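Local structure of uncharacterized hypothetical protein (Parabacteroides merdae, 4EI0) at residues L157-D162 / V175-K180; K163-F168 / A191-M196. The protein is of unknown function and belongs to the DUF4466 family, its chain built largely of antiparallel beta-sheets. All blocks are in the same frame, centred on the assembly; numbering follows the deposited sequence.

How the contacts relate
The two contacts share one neighbourhood, their centres about 8 Å apart, and their segments alternate along the chain. Contact 1 joins elements of different sheets: strand 152-159 passes over strand 176-178 with side chains between them, and it is partly buried, apolar at one end and polar at the other. Contact 2 is buried and lies within a single sheet, where strand 165-167 pairs with strand 195-199 through backbone hydrogen bonds, a bulge and side-chain bonds to main-chain atoms. Strand 165-167 ties the two together, since its other edge pairs with strand 176-178: Y178 N lies 2.8 Å from Y165 O, and H176 N 2.9 Å from S167 O.

Contact 1 of 2, residues L157-D162 / V175-K180; sequences LSVTND and VHIYSK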
ATOM      1  N   LEU B 157      14.959  16.944  32.553  1.00 49.46           N
ATOM      2  CA  LEU B 157      15.487  18.193  33.075  1.00 46.83           C
ATOM      3  C   LEU B 157      16.819  17.950  33.783  1.00 51.39           C
ATOM      4  O   LEU B 157      17.007  16.939  34.435  1.00 50.03           O
ATOM      5  CB  LEU B 157      14.508  18.824  34.061  1.00 51.51           C
ATOM      6  CG  LEU B 157      13.198  19.198  33.382  1.00 55.10           C
ATOM      7  CD1 LEU B 157      11.998  19.025  34.290  1.00 56.30           C
ATOM      8  CD2 LEU B 157      13.311  20.611  32.838  1.00 61.31           C
ATOM      9  N   SER B 158      17.715  18.924  33.706  1.00 49.46           N
ATOM     10  CA  SER B 158      19.036  18.808  34.255  1.00 47.00           C
ATOM     11  C   SER B 158      19.124  19.369  35.662  1.00 53.59           C
ATOM     12  O   SER B 158      18.712  20.481  35.936  1.00 54.11           O
ATOM     13  CB  SER B 158      20.041  19.485  33.304  1.00 61.08           C
ATOM     14  OG  SER B 158      21.302  19.550  33.900  1.00 63.03           O
ATOM     15  N   VAL B 159      19.699  18.584  36.558  1.00 49.62           N
ATOM     16  CA  VAL B 159      19.858  18.959  37.933  1.00 55.36           C
ATOM     17  C   VAL B 159      21.325  18.782  38.283  1.00 52.11           C
ATOM     18  O   VAL B 159      21.935  17.764  37.968  1.00 57.78           O
ATOM     19  CB  VAL B 159      18.914  18.134  38.836  1.00 52.60           C
ATOM     20  CG1 VAL B 159      19.223  18.402  40.293  1.00 47.57           C
ATOM     21  CG2 VAL B 159      17.441  18.497  38.495  1.00 40.56           C
ATOM     22  N   THR B 160      21.897  19.781  38.928  1.00 46.99           N
ATOM     23  CA  THR B 160      23.295  19.743  39.308  1.00 53.46           C
ATOM     24  C   THR B 160      23.397  20.445  40.655  1.00 60.17           C
ATOM     25  O   THR B 160      22.414  20.991  41.169  1.00 54.14           O
ATOM     26  CB  THR B 160      24.181  20.448  38.269  1.00 57.83           C
ATOM     27  OG1 THR B 160      23.861  21.842  38.248  1.00 64.83           O
ATOM     28  CG2 THR B 160      23.950  19.886  36.879  1.00 48.66           C
ATOM     29  N   ASN B 161      24.576  20.461  41.242  1.00 55.08           N
ATOM     30  CA  ASN B 161      24.751  21.159  42.511  1.00 62.11           C
ATOM     31  C   ASN B 161      24.402  22.650  42.442  1.00 65.37           C
ATOM     32  O   ASN B 161      24.005  23.237  43.445  1.00 60.65           O
ATOM     33  CB  ASN B 161      26.177  20.972  43.031  1.00 68.59           C
ATOM     34  CG  ASN B 161      26.346  19.647  43.728  1.00 90.65           C
ATOM     35  OD1 ASN B 161      25.864  19.445  44.859  1.00 79.06           O
ATOM     36  ND2 ASN B 161      27.000  18.713  43.043  1.00108.22           N
ATOM     37  N   ASP B 162      24.542  23.246  41.260  1.00 60.31           N
ATOM     38  CA  ASP B 162      24.167  24.641  41.059  1.00 73.69           C
ATOM     39  C   ASP B 162      22.721  24.797  40.635  1.00 59.78           C
ATOM     40  O   ASP B 162      22.113  25.799  40.969  1.00 60.71           O
ATOM     41  CB  ASP B 162      25.062  25.316  40.007  1.00 75.78           C
ATOM     42  CG  ASP B 162      26.477  25.475  40.467  1.00 74.80           C
ATOM     43  OD1 ASP B 162      26.742  25.349  41.694  1.00 63.36           O
ATOM     44  OD2 ASP B 162      27.314  25.747  39.585  1.00 85.22           O
ATOM     45  N   VAL B 175       7.608  20.684  37.068  1.00 39.23           N
ATOM     46  CA  VAL B 175       8.719  21.096  37.953  1.00 41.63           C
ATOM     47  C   VAL B 175       9.483  22.153  37.233  1.00 38.68           C
ATOM     48  O   VAL B 175       9.482  22.153  35.982  1.00 42.84           O
ATOM     49  CB  VAL B 175       9.672  19.920  38.303  1.00 38.08           C
ATOM     50  CG1 VAL B 175      10.543  19.524  37.129  1.00 42.77           C
ATOM     51  CG2 VAL B 175      10.512  20.298  39.508  1.00 39.80           C
ATOM     52  N   HIS B 176      10.132  23.026  37.985  1.00 45.46           N
ATOM     53  CA  HIS B 176      11.094  23.976  37.424  1.00 46.58           C
ATOM     54  C   HIS B 176      12.332  23.937  38.252  1.00 46.17           C
ATOM     55  O   HIS B 176      12.243  23.909  39.461  1.00 48.38           O
ATOM     56  CB  HIS B 176      10.498  25.394  37.388  1.00 42.98           C
ATOM     57  CG  HIS B 176      11.384  26.408  36.675  1.00 51.91           C
ATOM     58  ND1 HIS B 176      11.313  26.642  35.342  1.00 54.36           N
ATOM     59  CD2 HIS B 176      12.431  27.174  37.149  1.00 53.72           C
ATOM     60  CE1 HIS B 176      12.235  27.583  35.019  1.00 47.70           C
ATOM     61  NE2 HIS B 176      12.931  27.873  36.109  1.00 54.89           N
ATOM     62  N   ILE B 177      13.498  23.922  37.610  1.00 44.99           N
ATOM     63  CA  ILE B 177      14.789  23.896  38.309  1.00 45.66           C
ATOM     64  C   ILE B 177      15.366  25.308  38.272  1.00 49.66           C
ATOM     65  O   ILE B 177      15.697  25.812  37.222  1.00 49.89           O
ATOM     66  CB  ILE B 177      15.828  22.932  37.646  1.00 50.08           C
ATOM     67  CG1 ILE B 177      15.224  21.554  37.272  1.00 51.15           C
ATOM     68  CG2 ILE B 177      17.017  22.795  38.548  1.00 41.73           C
ATOM     69  CD1 ILE B 177      14.562  20.813  38.406  1.00 47.68           C
ATOM     70  N   TYR B 178      15.454  25.918  39.440  1.00 45.32           N
ATOM     71  CA  TYR B 178      16.060  27.214  39.689  1.00 56.65           C
ATOM     72  C   TYR B 178      17.465  26.932  40.143  1.00 57.45           C
ATOM     73  O   TYR B 178      17.712  25.908  40.740  1.00 55.34           O
ATOM     74  CB  TYR B 178      15.311  27.960  40.820  1.00 46.13           C
ATOM     75  CG  TYR B 178      13.963  28.478  40.355  1.00 57.40           C
ATOM     76  CD1 TYR B 178      13.889  29.497  39.399  1.00 52.35           C
ATOM     77  CD2 TYR B 178      12.776  27.912  40.791  1.00 56.04           C
ATOM     78  CE1 TYR B 178      12.663  29.946  38.922  1.00 49.61           C
ATOM     79  CE2 TYR B 178      11.534  28.369  40.313  1.00 55.72           C
ATOM     80  CZ  TYR B 178      11.492  29.398  39.392  1.00 59.60           C
ATOM     81  OH  TYR B 178      10.296  29.866  38.910  1.00 59.69           O
ATOM     82  N   SER B 179      18.367  27.851  39.856  1.00 54.25           N
ATOM     83  CA  SER B 179      19.780  27.740  40.197  1.00 53.57           C
ATOM     84  C   SER B 179      20.168  28.676  41.283  1.00 55.79           C
ATOM     85  O   SER B 179      19.402  29.546  41.703  1.00 51.57           O
ATOM     86  CB  SER B 179      20.629  28.111  38.979  1.00 61.52           C
ATOM     87  OG  SER B 179      20.379  29.461  38.602  1.00 66.69           O
ATOM     88  N   LYS B 180      21.389  28.515  41.753  1.00 56.93           N
ATOM     89  CA  LYS B 180      21.931  29.404  42.742  1.00 58.80           C
ATOM     90  C   LYS B 180      22.045  30.835  42.194  1.00 61.61           C
ATOM     91  O   LYS B 180      21.900  31.780  42.951  1.00 60.18           O
ATOM     92  CB  LYS B 180      23.267  28.870  43.251  1.00 67.18           C
ATOM     93  CG  LYS B 180      23.111  27.626  44.128  1.00 66.33           C
ATOM     94  CD  LYS B 180      24.448  26.986  44.491  1.00 59.20           C
ATOM     95  CE  LYS B 180      24.292  26.064  45.698  1.00 68.87           C
ATOM     96  NZ  LYS B 180      25.513  25.332  46.097  1.00 73.82           N
TER
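V159 and I177 meet at about a right angle between two sheets whose strands, 157-159 and 176-178, run 33° apart with axes 8.1 Å from each other. The methyl CD1 of I177 touches CG2 of V159 at 3.7 Å. With CG1 of I177 anti to its carbonyl carbon (chi1 -45°), that branch lies near V159, while CG2 rests against the carbonyl of S158; I177 also touches L166 of strand 165-167. Beside this pair, L157 and V175 slide past each other in opposite directions; their methyls CD1 and CG1 are 3.2 Å apart, too tight for the exact placing of these groups to be beyond doubt. Branched aliphatic residues suit such a space, filling it without asking for polar partners. An alanine in place of I177 would probably open a gap between the sheets, leaving CG2 of V159 without its neighbour here and L166 less covered.

Toward D162 the character changes. Its carbonyl O accepts K180 N at 2.9 Å, the N-H...O angle 149°, and so satisfies a first-turn amide of helix 180-185, for which S179 is the N-cap. The extended K180 chain crosses the D162 side chain at about a right angle, but K180 NZ stays 4.6 Å from D162 OD1. That is too far for a salt bridge and any attraction is likely to be weak, so the contact probably owes its cohesion more to apolar packing and one main-chain bond than to charge.

Contact 2 of 2, residues K163-F168 / A191-M196; sequences KCYLSF and AKIDIM
L166 and I195 form an antiparallel hydrogen-bonded pair, L166 N giving to I195 O at 2.8 Å, while L166 O accepts from both I195 N and D194 N. The latter bond, at 2.9 Å, draws an extra residue into the register opposite L166.

On the side of the bulge toward F168, side chains supply the bonds. The carboxylate of D194 receives F168 N on the anti lone pair of OD2, at 2.9 Å and with an N-H...O angle of 166°; N230 holds OD1, so both oxygens of the buried acid are engaged. A short acid suits the place, its carboxylate carried on a single CB close to the backbone and reaching F168 N just past the end of strand 165-167. S167, with OG anti to its own backbone N (chi1 -179°), gives its hydroxyl to K192 O at 2.7 Å. The F168 ring takes CB of D194 and CD1 of I195 at its edge, the latter in its plane, and reaches A291 and V293 of strand 289-299 in another sheet.

Y165 and the selenomethionine M196, the non-hydrogen-bonded pair, lie side by side, pointing the same way. CG of M196 approaches CE1 of Y165 at 3.8 Å, and its selenium lies obliquely, 5.1 Å from the centre of the Y165 ring, in a Met-aromatic contact; SG of C164 lies over the centre of one ring face. I193 packs its CD1 on CB of Y165, and L183 of helix 180-185 also touches the tyrosine.

The doubly accepting L166 carbonyl facing D194 and I195 defines a classic beta bulge, here in an antiparallel sheet that packs against a second one.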
ATOM      1  N   LYS B 163      22.219  23.844  39.849  1.00 52.55           N
ATOM      2  CA  LYS B 163      20.893  23.876  39.319  1.00 52.35           C
ATOM      3  C   LYS B 163      20.110  22.893  40.154  1.00 46.68           C
ATOM      4  O   LYS B 163      19.751  21.809  39.702  1.00 51.28           O
ATOM      5  CB  LYS B 163      20.882  23.473  37.843  1.00 54.06           C
ATOM      6  CG  LYS B 163      21.639  24.433  36.940  1.00 60.04           C
ATOM      7  CD  LYS B 163      21.379  24.115  35.476  1.00 60.82           C
ATOM      8  CE  LYS B 163      22.215  22.933  35.024  1.00 70.99           C
ATOM      9  NZ  LYS B 163      21.999  22.650  33.574  1.00 80.59           N
ATOM     10  N   CYS B 164      19.859  23.323  41.370  1.00 49.01           N
ATOM     11  CA  CYS B 164      19.566  22.464  42.451  1.00 53.88           C
ATOM     12  C   CYS B 164      18.258  22.730  43.168  1.00 48.04           C
ATOM     13  O   CYS B 164      17.986  22.049  44.131  1.00 47.07           O
ATOM     14  CB  CYS B 164      20.717  22.573  43.473  1.00 54.57           C
ATOM     15  SG  CYS B 164      20.977  24.191  44.225  1.00 59.43           S
ATOM     16  N   TYR B 165      17.456  23.691  42.736  1.00 48.97           N
ATOM     17  CA  TYR B 165      16.284  24.073  43.525  1.00 49.94           C
ATOM     18  C   TYR B 165      15.056  23.743  42.727  1.00 46.30           C
ATOM     19  O   TYR B 165      14.772  24.402  41.735  1.00 49.71           O
ATOM     20  CB  TYR B 165      16.352  25.560  43.869  1.00 44.11           C
ATOM     21  CG  TYR B 165      17.507  25.954  44.717  1.00 45.69           C
ATOM     22  CD1 TYR B 165      17.657  25.445  45.984  1.00 52.19           C
ATOM     23  CD2 TYR B 165      18.439  26.891  44.281  1.00 48.15           C
ATOM     24  CE1 TYR B 165      18.719  25.826  46.782  1.00 57.46           C
ATOM     25  CE2 TYR B 165      19.487  27.286  45.085  1.00 48.19           C
ATOM     26  CZ  TYR B 165      19.638  26.750  46.326  1.00 58.70           C
ATOM     27  OH  TYR B 165      20.684  27.149  47.123  1.00 62.40           O
ATOM     28  N   LEU B 166      14.349  22.694  43.147  1.00 43.85           N
ATOM     29  CA  LEU B 166      13.156  22.222  42.468  1.00 45.61           C
ATOM     30  C   LEU B 166      11.905  22.922  43.011  1.00 42.57           C
ATOM     31  O   LEU B 166      11.652  22.897  44.209  1.00 47.37           O
ATOM     32  CB  LEU B 166      12.996  20.686  42.612  1.00 45.91           C
ATOM     33  CG  LEU B 166      13.887  19.731  41.826  1.00 50.27           C
ATOM     34  CD1 LEU B 166      15.380  19.938  42.060  1.00 50.00           C
ATOM     35  CD2 LEU B 166      13.457  18.305  42.171  1.00 42.92           C
ATOM     36  N   SER B 167      11.120  23.527  42.122  1.00 49.43           N
ATOM     37  CA  SER B 167       9.798  24.088  42.457  1.00 43.42           C
ATOM     38  C   SER B 167       8.710  23.346  41.707  1.00 40.15           C
ATOM     39  O   SER B 167       8.733  23.235  40.471  1.00 43.65           O
ATOM     40  CB  SER B 167       9.708  25.563  42.088  1.00 45.58           C
ATOM     41  OG  SER B 167       8.433  26.091  42.445  1.00 48.58           O
ATOM     42  N   PHE B 168       7.709  22.887  42.448  1.00 45.61           N
ATOM     43  CA  PHE B 168       6.532  22.266  41.869  1.00 43.46           C
ATOM     44  C   PHE B 168       5.368  23.243  41.850  1.00 45.62           C
ATOM     45  O   PHE B 168       4.235  22.808  41.704  1.00 43.93           O
ATOM     46  CB  PHE B 168       6.123  21.005  42.698  1.00 49.15           C
ATOM     47  CG  PHE B 168       7.217  19.983  42.821  1.00 44.89           C
ATOM     48  CD1 PHE B 168       7.475  19.080  41.797  1.00 43.80           C
ATOM     49  CD2 PHE B 168       8.015  19.958  43.926  1.00 41.58           C
ATOM     50  CE1 PHE B 168       8.485  18.162  41.913  1.00 41.47           C
ATOM     51  CE2 PHE B 168       9.038  19.058  44.044  1.00 45.13           C
ATOM     52  CZ  PHE B 168       9.277  18.162  43.049  1.00 43.81           C
ATOM     53  N   ALA B 191      11.172  31.192  48.295  1.00 61.24           N
ATOM     54  CA  ALA B 191       9.829  30.865  48.807  1.00 57.83           C
ATOM     55  C   ALA B 191       9.059  29.850  47.934  1.00 54.13           C
ATOM     56  O   ALA B 191       8.163  29.212  48.406  1.00 65.98           O
ATOM     57  CB  ALA B 191       9.034  32.131  49.038  1.00 46.24           C
ATOM     58  N   LYS B 192       9.414  29.721  46.656  1.00 50.88           N
ATOM     59  CA  LYS B 192       8.815  28.750  45.710  1.00 54.08           C
ATOM     60  C   LYS B 192       9.509  27.370  45.729  1.00 44.42           C
ATOM     61  O   LYS B 192       9.055  26.464  45.046  1.00 50.52           O
ATOM     62  CB  LYS B 192       8.937  29.276  44.254  1.00 62.62           C
ATOM     63  CG  LYS B 192       7.783  30.129  43.806  1.00 66.06           C
ATOM     64  CD  LYS B 192       8.170  31.109  42.709  1.00 73.46           C
ATOM     65  CE  LYS B 192       8.507  30.399  41.432  1.00 59.60           C
ATOM     66  NZ  LYS B 192       7.987  31.091  40.228  1.00 52.97           N
ATOM     67  N   ILE B 193      10.627  27.244  46.452  1.00 47.98           N
ATOM     68  CA  ILE B 193      11.437  26.043  46.380  1.00 46.42           C
ATOM     69  C   ILE B 193      10.873  25.006  47.324  1.00 51.44           C
ATOM     70  O   ILE B 193      10.683  25.273  48.522  1.00 44.16           O
ATOM     71  CB  ILE B 193      12.918  26.271  46.728  1.00 47.21           C
ATOM     72  CG1 ILE B 193      13.502  27.403  45.879  1.00 46.23           C
ATOM     73  CG2 ILE B 193      13.704  24.953  46.498  1.00 45.11           C
ATOM     74  CD1 ILE B 193      13.207  27.335  44.419  1.00 49.25           C
ATOM     75  N   ASP B 194      10.660  23.811  46.768  1.00 50.62           N
ATOM     76  CA  ASP B 194      10.138  22.671  47.482  1.00 46.56           C
ATOM     77  C   ASP B 194      11.215  21.668  47.883  1.00 46.12           C
ATOM     78  O   ASP B 194      11.148  21.085  48.976  1.00 44.69           O
ATOM     79  CB  ASP B 194       9.001  22.046  46.623  1.00 46.03           C
ATOM     80  CG  ASP B 194       7.871  23.043  46.427  1.00 52.83           C
ATOM     81  OD1 ASP B 194       7.428  23.563  47.482  1.00 59.62           O
ATOM     82  OD2 ASP B 194       7.489  23.376  45.275  1.00 48.71           O
ATOM     83  N   ILE B 195      12.219  21.507  47.047  1.00 47.77           N
ATOM     84  CA  ILE B 195      13.270  20.518  47.290  1.00 48.58           C
ATOM     85  C   ILE B 195      14.598  21.116  46.865  1.00 46.62           C
ATOM     86  O   ILE B 195      14.682  21.770  45.814  1.00 44.57           O
ATOM     87  CB  ILE B 195      13.014  19.196  46.481  1.00 43.90           C
ATOM     88  CG1 ILE B 195      11.818  18.425  47.062  1.00 48.48           C
ATOM     89  CG2 ILE B 195      14.227  18.291  46.541  1.00 45.95           C
ATOM     90  CD1 ILE B 195      11.363  17.218  46.270  1.00 52.68           C
HETATM   91  N   MSE B 196      15.624  20.898  47.678  1.00 46.60           N
HETATM   92  CA  MSE B 196      16.992  21.206  47.298  1.00 47.26           C
HETATM   93  C   MSE B 196      17.728  19.905  47.052  1.00 50.83           C
HETATM   94  O   MSE B 196      17.792  19.039  47.937  1.00 45.68           O
HETATM   95  CB  MSE B 196      17.719  21.998  48.371  1.00 46.73           C
HETATM   96  CG  MSE B 196      19.192  22.288  48.003  1.00 49.22           C
HETATM   97 SE   MSE B 196      20.057  23.335  49.347  0.75 54.71          SE
HETATM   98  CE  MSE B 196      21.788  23.745  48.450  1.00 59.69           C
TER